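Local coordinates for protein ACP (Streptomyces sp. MSC090213JE08, PDB 6KXF) that probably carries growing acyl chains on a phosphopantetheine arm for a highly reducing type II polyketide synthase, at residues R11-I15 and A50-Y55. Residues are numbered along the deposited sequence; the frame is centred on the assembly and turned at random.
Sequences RIREI and ALEMEY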
loop_
_atom_site.group_PDB
_atom_site.type_symbol
_atom_site.label_atom_id
_atom_site.label_comp_id
_atom_site.label_asym_id
_atom_site.label_seq_id
_atom_site.Cartn_x
_atom_site.Cartn_y
_atom_site.Cartn_z
ATOM N N ARG C 11 -31.441 -22.386 -11.480
ATOM C CA ARG C 11 -30.626 -21.176 -11.641
ATOM C C ARG C 11 -29.982 -20.794 -10.301
ATOM O O ARG C 11 -28.881 -20.246 -10.295
ATOM C CB ARG C 11 -31.459 -19.994 -12.150
ATOM C CG ARG C 11 -30.638 -18.747 -12.457
ATOM C CD ARG C 11 -29.644 -18.947 -13.589
ATOM N NE ARG C 11 -28.244 -19.106 -13.186
ATOM C CZ ARG C 11 -27.261 -18.241 -13.461
ATOM N NH1 ARG C 11 -27.543 -16.986 -13.769
ATOM N NH2 ARG C 11 -25.996 -18.631 -13.435
ATOM N N ILE C 12 -30.685 -21.067 -9.189
ATOM C CA ILE C 12 -30.202 -20.756 -7.836
ATOM C C ILE C 12 -29.056 -21.707 -7.465
ATOM O O ILE C 12 -27.989 -21.240 -7.025
ATOM C CB ILE C 12 -31.369 -20.773 -6.827
ATOM C CG1 ILE C 12 -32.084 -19.415 -6.844
ATOM C CG2 ILE C 12 -30.894 -21.175 -5.434
ATOM C CD1 ILE C 12 -33.405 -19.369 -6.116
ATOM N N ARG C 13 -29.293 -23.017 -7.639
ATOM C CA ARG C 13 -28.271 -24.085 -7.527
ATOM C C ARG C 13 -26.992 -23.665 -8.268
ATOM O O ARG C 13 -25.883 -23.742 -7.731
ATOM C CB ARG C 13 -28.788 -25.397 -8.129
ATOM C CG ARG C 13 -29.319 -26.422 -7.131
ATOM C CD ARG C 13 -29.409 -27.851 -7.686
ATOM N NE ARG C 13 -28.246 -28.249 -8.492
ATOM C CZ ARG C 13 -27.257 -29.066 -8.100
ATOM N NH1 ARG C 13 -27.418 -29.859 -7.052
ATOM N NH2 ARG C 13 -26.104 -29.086 -8.761
ATOM N N GLU C 14 -27.166 -23.215 -9.515
ATOM C CA GLU C 14 -26.052 -22.912 -10.439
ATOM C C GLU C 14 -25.254 -21.691 -9.940
ATOM O O GLU C 14 -24.008 -21.639 -10.053
ATOM C CB GLU C 14 -26.617 -22.698 -11.847
ATOM C CG GLU C 14 -25.572 -22.649 -12.948
ATOM C CD GLU C 14 -26.138 -22.255 -14.303
ATOM O OE1 GLU C 14 -27.170 -21.542 -14.340
ATOM O OE2 GLU C 14 -25.556 -22.668 -15.323
ATOM N N ILE C 15 -25.977 -20.702 -9.397
ATOM C CA ILE C 15 -25.375 -19.502 -8.809
ATOM C C ILE C 15 -24.543 -19.930 -7.590
ATOM O O ILE C 15 -23.324 -19.679 -7.575
ATOM C CB ILE C 15 -26.443 -18.437 -8.467
ATOM C CG1 ILE C 15 -26.956 -17.726 -9.725
ATOM C CG2 ILE C 15 -25.913 -17.438 -7.448
ATOM C CD1 ILE C 15 -28.274 -16.997 -9.544
ATOM N N ALA C 50 -24.617 -12.528 -5.803
ATOM C CA ALA C 50 -25.020 -13.127 -7.113
ATOM C C ALA C 50 -26.558 -13.187 -7.236
ATOM O O ALA C 50 -27.113 -12.746 -8.229
ATOM C CB ALA C 50 -24.385 -14.494 -7.290
ATOM N N LEU C 51 -27.246 -13.677 -6.200
ATOM C CA LEU C 51 -28.714 -13.708 -6.209
ATOM C C LEU C 51 -29.282 -12.297 -6.445
ATOM O O LEU C 51 -30.147 -12.126 -7.304
ATOM C CB LEU C 51 -29.227 -14.295 -4.893
ATOM C CG LEU C 51 -28.730 -15.700 -4.560
ATOM C CD1 LEU C 51 -29.242 -16.151 -3.200
ATOM C CD2 LEU C 51 -29.132 -16.691 -5.646
ATOM N N GLU C 52 -28.798 -11.297 -5.687
ATOM C CA GLU C 52 -29.274 -9.921 -5.789
ATOM C C GLU C 52 -29.211 -9.452 -7.248
ATOM O O GLU C 52 -30.147 -8.851 -7.771
ATOM C CB GLU C 52 -28.419 -8.980 -4.930
ATOM C CG GLU C 52 -28.803 -8.894 -3.458
ATOM C CD GLU C 52 -28.132 -7.743 -2.697
ATOM O OE1 GLU C 52 -26.994 -7.375 -3.041
ATOM O OE2 GLU C 52 -28.754 -7.195 -1.777
ATOM N N MET C 53 -28.071 -9.707 -7.897
ATOM C CA MET C 53 -27.844 -9.261 -9.259
ATOM C C MET C 53 -28.762 -10.012 -10.234
ATOM O O MET C 53 -29.322 -9.387 -11.137
ATOM C CB MET C 53 -26.391 -9.480 -9.673
ATOM C CG MET C 53 -25.925 -8.484 -10.707
ATOM S SD MET C 53 -24.158 -8.626 -11.010
ATOM C CE MET C 53 -23.503 -8.816 -9.344
ATOM N N GLU C 54 -28.897 -11.333 -10.040
ATOM C CA GLU C 54 -29.702 -12.198 -10.903
ATOM C C GLU C 54 -31.115 -11.624 -11.041
ATOM O O GLU C 54 -31.633 -11.504 -12.146
ATOM C CB GLU C 54 -29.781 -13.618 -10.336
ATOM C CG GLU C 54 -30.423 -14.639 -11.275
ATOM C CD GLU C 54 -29.640 -14.978 -12.535
ATOM O OE1 GLU C 54 -30.202 -15.659 -13.407
ATOM O OE2 GLU C 54 -28.472 -14.562 -12.648
ATOM N N TYR C 55 -31.705 -11.233 -9.911
ATOM C CA TYR C 55 -33.124 -10.958 -9.819
ATOM C C TYR C 55 -33.413 -9.465 -9.584
ATOM O O TYR C 55 -34.560 -9.105 -9.335
ATOM C CB TYR C 55 -33.701 -11.864 -8.726
ATOM C CG TYR C 55 -33.562 -13.334 -9.039
ATOM C CD1 TYR C 55 -34.078 -13.862 -10.216
ATOM C CD2 TYR C 55 -32.915 -14.201 -8.173
ATOM C CE1 TYR C 55 -33.969 -15.212 -10.519
ATOM C CE2 TYR C 55 -32.789 -15.552 -8.462
ATOM C CZ TYR C 55 -33.315 -16.063 -9.641
ATOM O OH TYR C 55 -33.192 -17.393 -9.943
#
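An apolar helix-helix contact closed along one margin by a salt bridge joins R11, I12 and I15 on helix 8-20 to A50, L51, E54 and Y55 on helix 41-55, within the helical bundle of an acyl carrier protein. The two short segments run roughly antiparallel, 139° between directions, with axes 10.7 Å apart at closest approach. Helix 41-55 begins at S41, which lines the pocket of the octenoyl phosphopantetheine-type ligand, whereas this contact involves its far end.

I15 fills the middle of the interface with two branches. Its CG2 presses on A50 CB at 3.3 Å, tighter than an ordinary carbon contact, and also meets L51 CD2 at 3.8 Å. Its CD1 instead packs against the aliphatic part of E54, 3.6 Å from CG. Nearby, I12 CG1 lies at the edge of the Y55 ring, near its plane. Helix 72-81 adds Y74 against I12 and T77 against L51 and Y55, so a third helix shares the apolar seam.

At the margin, R11 leaves its helix with CG anti to the backbone N and then bends at chi2 and chi3, which lays the guanidinium over I15 CG1. Its NE forms a salt bridge with E14 OE1 at 2.9 Å, while NH1 reaches across to E54; this two-sided hold probably limits rotation of the guanidinium. The Y55 hydroxyl is buried beside R11 and I12 without a polar partner in the model; its OH is 3.8 Å from R11 CB. The E54 carboxylate plane stands 77° from that of the guanidinium, and its OE2 lies 2.8 Å from R11 NH1. E54 OE1 accepts a hydrogen bond from the same NH1, nearly straight at an N-H...O angle of 162°, the donor sitting above the carboxylate plane.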